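Local coordinates for probable spore coat polysaccharide biosynthesis protein E (Chromobacterium violaceum ATCC 12472, PDB 3G8R) that probably acts as an N-acylneuraminate-9-phosphate synthase, a zinc-binding enzyme with a barrel domain and a smaller SAF domain, at residues Glu148-Val153 and Gln190-Val195; Arg286-Gly291 and Ala296-Phe301. All coordinates share one frame; numbering follows the deposited sequence.

Contact 1 (Glu148-Val153 and Gln190-Val195); sequences EDIDKV and QQYAGV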
loop_
_atom_site.group_PDB
_atom_site.type_symbol
_atom_site.label_atom_id
_atom_site.label_comp_id
_atom_site.label_asym_id
_atom_site.label_seq_id
_atom_site.Cartn_x
_atom_site.Cartn_y
_atom_site.Cartn_z
ATOM N N GLU A 148 -11.967 12.246 17.749
ATOM C CA GLU A 148 -13.187 12.317 18.550
ATOM C C GLU A 148 -14.430 12.714 17.717
ATOM O O GLU A 148 -15.529 12.185 17.934
ATOM C CB GLU A 148 -13.004 13.219 19.786
ATOM C CG GLU A 148 -11.874 14.264 19.710
ATOM C CD GLU A 148 -10.436 13.670 19.682
ATOM O OE1 GLU A 148 -10.083 12.898 20.603
ATOM O OE2 GLU A 148 -9.661 13.980 18.728
ATOM N N ASP A 149 -14.250 13.605 16.748
ATOM C CA ASP A 149 -15.350 13.992 15.878
ATOM C C ASP A 149 -15.761 12.928 14.875
ATOM O O ASP A 149 -16.949 12.799 14.579
ATOM C CB ASP A 149 -15.010 15.256 15.097
ATOM C CG ASP A 149 -15.021 16.498 15.957
ATOM O OD1 ASP A 149 -15.803 16.526 16.956
ATOM O OD2 ASP A 149 -14.251 17.446 15.615
ATOM N N ILE A 150 -14.783 12.213 14.321
ATOM C CA ILE A 150 -15.027 11.246 13.259
ATOM C C ILE A 150 -15.643 10.063 13.919
ATOM O O ILE A 150 -16.550 9.441 13.384
ATOM C CB ILE A 150 -13.733 10.768 12.592
ATOM C CG1 ILE A 150 -12.884 11.937 12.153
ATOM C CG2 ILE A 150 -14.039 9.904 11.374
ATOM C CD1 ILE A 150 -11.541 11.556 11.541
ATOM N N ASP A 151 -15.118 9.750 15.095
ATOM C CA ASP A 151 -15.782 8.845 16.016
ATOM C C ASP A 151 -17.236 9.217 16.259
ATOM O O ASP A 151 -18.096 8.353 16.128
ATOM C CB ASP A 151 -15.063 8.833 17.343
ATOM C CG ASP A 151 -13.922 7.865 17.376
ATOM O OD1 ASP A 151 -13.534 7.307 16.328
ATOM O OD2 ASP A 151 -13.400 7.647 18.496
ATOM N N LYS A 152 -17.525 10.467 16.621
ATOM C CA LYS A 152 -18.910 10.813 16.918
ATOM C C LYS A 152 -19.735 10.546 15.681
ATOM O O LYS A 152 -20.763 9.838 15.740
ATOM C CB LYS A 152 -19.089 12.265 17.335
ATOM C CG LYS A 152 -18.895 12.491 18.812
ATOM C CD LYS A 152 -18.714 13.971 19.173
ATOM C CE LYS A 152 -17.801 14.108 20.410
ATOM N NZ LYS A 152 -16.826 15.244 20.257
ATOM N N VAL A 153 -19.246 11.078 14.564
ATOM C CA VAL A 153 -19.948 10.997 13.314
ATOM C C VAL A 153 -20.125 9.555 12.828
ATOM O O VAL A 153 -21.205 9.187 12.382
ATOM C CB VAL A 153 -19.248 11.829 12.234
ATOM C CG1 VAL A 153 -19.842 11.507 10.895
ATOM C CG2 VAL A 153 -19.422 13.283 12.509
ATOM N N GLN A 190 -8.000 0.961 9.960
ATOM C CA GLN A 190 -7.784 0.226 11.203
ATOM C C GLN A 190 -8.686 0.746 12.345
ATOM O O GLN A 190 -9.128 -0.014 13.186
ATOM C CB GLN A 190 -6.324 0.297 11.611
ATOM C CG GLN A 190 -5.368 -0.622 10.858
ATOM C CD GLN A 190 -3.878 -0.340 11.206
ATOM O OE1 GLN A 190 -3.489 0.774 11.622
ATOM N NE2 GLN A 190 -3.051 -1.355 11.031
ATOM N N GLN A 191 -8.951 2.043 12.358
ATOM C CA GLN A 191 -9.799 2.661 13.346
ATOM C C GLN A 191 -11.272 2.182 13.231
ATOM O O GLN A 191 -11.970 2.070 14.247
ATOM C CB GLN A 191 -9.751 4.154 13.107
ATOM C CG GLN A 191 -9.544 5.047 14.321
ATOM C CD GLN A 191 -8.129 5.618 14.408
ATOM O OE1 GLN A 191 -7.873 6.760 14.026
ATOM N NE2 GLN A 191 -7.199 4.801 14.900
ATOM N N TYR A 192 -11.755 1.918 12.010
ATOM C CA TYR A 192 -13.213 1.737 11.757
ATOM C C TYR A 192 -13.557 0.522 10.888
ATOM O O TYR A 192 -13.518 0.558 9.660
ATOM C CB TYR A 192 -13.828 3.015 11.156
ATOM C CG TYR A 192 -13.549 4.293 11.940
ATOM C CD1 TYR A 192 -14.243 4.593 13.104
ATOM C CD2 TYR A 192 -12.607 5.197 11.505
ATOM C CE1 TYR A 192 -13.997 5.732 13.813
ATOM C CE2 TYR A 192 -12.367 6.377 12.196
ATOM C CZ TYR A 192 -13.052 6.631 13.366
ATOM O OH TYR A 192 -12.797 7.800 14.065
ATOM N N ALA A 193 -13.885 -0.579 11.538
ATOM C CA ALA A 193 -14.078 -1.826 10.791
ATOM C C ALA A 193 -15.530 -1.944 10.349
ATOM O O ALA A 193 -16.439 -1.484 11.041
ATOM C CB ALA A 193 -13.621 -3.030 11.615
ATOM N N GLY A 194 -15.757 -2.526 9.184
ATOM C CA GLY A 194 -17.108 -2.500 8.596
ATOM C C GLY A 194 -17.599 -1.089 8.231
ATOM O O GLY A 194 -18.795 -0.770 8.403
ATOM N N VAL A 195 -16.682 -0.238 7.760
ATOM C CA VAL A 195 -17.052 1.022 7.124
ATOM C C VAL A 195 -16.185 1.100 5.896
ATOM O O VAL A 195 -14.976 0.906 5.997
ATOM C CB VAL A 195 -16.793 2.248 8.035
ATOM C CG1 VAL A 195 -16.796 3.512 7.241
ATOM C CG2 VAL A 195 -17.857 2.367 9.074
#
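Tyr192, the first residue past helix 184-191 to leave helical backbone angles, meets Asp151 and Ile150 on helix 147-158. Just before it in the chain, Gln191 lays its CG 3.7 Å above one face of the Tyr192 ring, near the rim. The CB of Tyr192 points toward the other helix. With CG anti to the carbonyl carbon (chi1 -52°), the ring reaches over to helix 147-158 and crosses both partner side chains at about a right angle. Its OH donates a hydrogen bond to Asp151 OD1, modelled at 2.4 Å, so short that the exact length is doubtful. Asp151 OD1 sits at the ring's edge, near its plane; the carboxylate plane stands 89° to the ring. Tyrosine suits this place because its ring is buried while its hydroxyl end meets the partly exposed Asp151. The apolar part of the contact is Ile150 CG2, which approaches obliquely to 4.0 Å from Tyr192 CZ. Separately, Ile150 CB lies close beside the hydroxyl, 3.4 Å from Tyr192 OH. Ile150 itself is buried, also resting on Thr142 and Ala145, and Tyr192 packs on Val154 one turn further along the same helix. The chain then runs on into strand 196-201. Thus the residue just after one outer helix bridges to the preceding outer helix, within the beta/alpha (TIM) barrel of the NeuB family.

Contact 2 (Arg286-Gly291 and Ala296-Phe301); sequences RPVAAG and ADNVSF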
loop_
_atom_site.group_PDB
_atom_site.type_symbol
_atom_site.label_atom_id
_atom_site.label_comp_id
_atom_site.label_asym_id
_atom_site.label_seq_id
_atom_site.Cartn_x
_atom_site.Cartn_y
_atom_site.Cartn_z
ATOM N N ARG A 286 25.730 -45.370 2.455
ATOM C CA ARG A 286 26.085 -46.673 3.007
ATOM C C ARG A 286 24.956 -47.634 2.580
ATOM O O ARG A 286 23.801 -47.235 2.549
ATOM C CB ARG A 286 26.129 -46.492 4.519
ATOM C CG ARG A 286 26.151 -47.683 5.373
ATOM C CD ARG A 286 26.549 -47.222 6.747
ATOM N NE ARG A 286 28.016 -47.160 6.911
ATOM C CZ ARG A 286 28.761 -46.043 6.898
ATOM N NH1 ARG A 286 30.074 -46.127 7.063
ATOM N NH2 ARG A 286 28.212 -44.840 6.712
ATOM N N PRO A 287 25.269 -48.902 2.246
ATOM C CA PRO A 287 24.115 -49.700 1.844
ATOM C C PRO A 287 23.127 -49.809 3.002
ATOM O O PRO A 287 23.533 -49.948 4.146
ATOM C CB PRO A 287 24.711 -51.082 1.520
ATOM C CG PRO A 287 26.181 -50.921 1.580
ATOM C CD PRO A 287 26.478 -49.727 2.419
ATOM N N VAL A 288 21.847 -49.727 2.691
ATOM C CA VAL A 288 20.802 -49.811 3.686
ATOM C C VAL A 288 19.933 -51.008 3.322
ATOM O O VAL A 288 19.327 -51.039 2.245
ATOM C CB VAL A 288 19.924 -48.507 3.709
ATOM C CG1 VAL A 288 18.707 -48.657 4.662
ATOM C CG2 VAL A 288 20.752 -47.303 4.070
ATOM N N ALA A 289 19.875 -51.977 4.235
ATOM C CA ALA A 289 19.114 -53.215 4.042
ATOM C C ALA A 289 17.619 -53.000 4.177
ATOM O O ALA A 289 17.168 -51.969 4.681
ATOM C CB ALA A 289 19.576 -54.279 5.017
ATOM N N ALA A 290 16.847 -53.973 3.718
ATOM C CA ALA A 290 15.414 -53.954 3.935
ATOM C C ALA A 290 15.152 -53.911 5.437
ATOM O O ALA A 290 15.859 -54.538 6.222
ATOM C CB ALA A 290 14.765 -55.171 3.302
ATOM N N GLY A 291 14.160 -53.133 5.845
ATOM C CA GLY A 291 13.851 -53.024 7.260
ATOM C C GLY A 291 14.932 -52.380 8.125
ATOM O O GLY A 291 14.779 -52.354 9.343
ATOM N N ALA A 296 21.133 -40.625 10.746
ATOM C CA ALA A 296 22.152 -39.606 10.429
ATOM C C ALA A 296 23.443 -40.199 9.827
ATOM O O ALA A 296 24.092 -39.566 8.989
ATOM C CB ALA A 296 22.463 -38.727 11.663
ATOM N N ASP A 297 23.812 -41.397 10.271
ATOM C CA ASP A 297 24.831 -42.183 9.596
ATOM C C ASP A 297 23.980 -42.957 8.620
ATOM O O ASP A 297 22.833 -43.220 8.926
ATOM C CB ASP A 297 25.512 -43.131 10.567
ATOM C CG ASP A 297 25.500 -42.613 12.013
ATOM O OD1 ASP A 297 26.294 -41.699 12.358
ATOM O OD2 ASP A 297 24.690 -43.131 12.812
ATOM N N ASN A 298 24.487 -43.277 7.445
ATOM C CA ASN A 298 23.666 -43.909 6.379
ATOM C C ASN A 298 22.931 -43.006 5.363
ATOM O O ASN A 298 22.795 -43.424 4.207
ATOM C CB ASN A 298 22.834 -45.144 6.854
ATOM C CG ASN A 298 21.385 -44.831 7.170
ATOM O OD1 ASN A 298 20.966 -43.685 7.138
ATOM N ND2 ASN A 298 20.612 -45.869 7.505
ATOM N N VAL A 299 22.481 -41.805 5.764
ATOM C CA VAL A 299 22.041 -40.787 4.789
ATOM C C VAL A 299 22.832 -39.484 4.856
ATOM O O VAL A 299 23.390 -39.139 5.885
ATOM C CB VAL A 299 20.604 -40.324 4.985
ATOM C CG1 VAL A 299 19.649 -41.472 5.068
ATOM C CG2 VAL A 299 20.522 -39.438 6.225
ATOM N N SER A 300 22.807 -38.743 3.754
ATOM C CA SER A 300 23.333 -37.399 3.675
ATOM C C SER A 300 22.448 -36.540 2.756
ATOM O O SER A 300 21.633 -37.043 1.996
ATOM C CB SER A 300 24.777 -37.431 3.161
ATOM O OG SER A 300 24.846 -37.722 1.766
ATOM N N PHE A 301 22.620 -35.236 2.821
ATOM C CA PHE A 301 21.796 -34.365 2.018
ATOM C C PHE A 301 22.642 -33.704 0.969
ATOM O O PHE A 301 23.766 -33.319 1.235
ATOM C CB PHE A 301 21.119 -33.314 2.892
ATOM C CG PHE A 301 20.489 -33.884 4.099
ATOM C CD1 PHE A 301 19.443 -34.798 3.990
ATOM C CD2 PHE A 301 20.967 -33.577 5.342
ATOM C CE1 PHE A 301 18.867 -35.353 5.110
ATOM C CE2 PHE A 301 20.412 -34.138 6.454
ATOM C CZ PHE A 301 19.352 -35.017 6.342
#
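Val288 and Asn298 meet through one methyl group: Val288 CG2 lies 3.7 Å from Asn298 ND2 and 4.0 Å from Asn298 CG, the two side chains crossing at about a right angle. A chi1 of 174° sets CG1 of the valine opposite its backbone N and leaves CG2 facing the amide of Asn298. Beside it, the aliphatic base of Arg286 packs on the same residue, its CB 4.0 Å from Asn298 CA. The chain of Arg286 then bends at chi3 (-86°) and brings NH2 to 4.1 Å from Asn298 N, which lies at the guanidinium's edge, too distant for a bond. In the next shell, the amide of Asn298 turns to the connecting loop: OD1 accepts a hydrogen bond from Thr295 N, and ND2 makes a weak one to Ala293 O. Asparagine suits this turn, since it tolerates the positive phi (90°) and can tie its own loop. Farther out, a backbone bond links Val288 with Ile327, while Val288 also touches Leu294. Arg286 NH2 stays 6.7 Å from Asp297 OD1, so any attraction between them is probably weak. The chemistry therefore implies a division of labour: the direct contact between the segments is van der Waals packing, the side-chain amide of Asn298 bonds within the 293-298 loop, and its backbone bonds to Thr285, directly before Arg286.

How the contacts relate
The two contacts belong to different domains and do not touch: their nearest atoms are about 41 Å apart. Contact 1 joins helix 147-158 to the residue just after helix 184-191 in the NeuB barrel; contact 2 lies in the SAF domain. Both bury two of three touching residues; the third is a partly exposed aspartate in contact 1 and an exposed arginine in contact 2, whose centre lies about 57 Å from the centre of the chain, against about 18 Å for contact 1. In the barrel a polar bond crosses directly. In the long loop joining two antiparallel strands, a valine methyl and the aliphatic part of an arginine pack on Asn298, whose polar bonds run to its own loop and to Thr285.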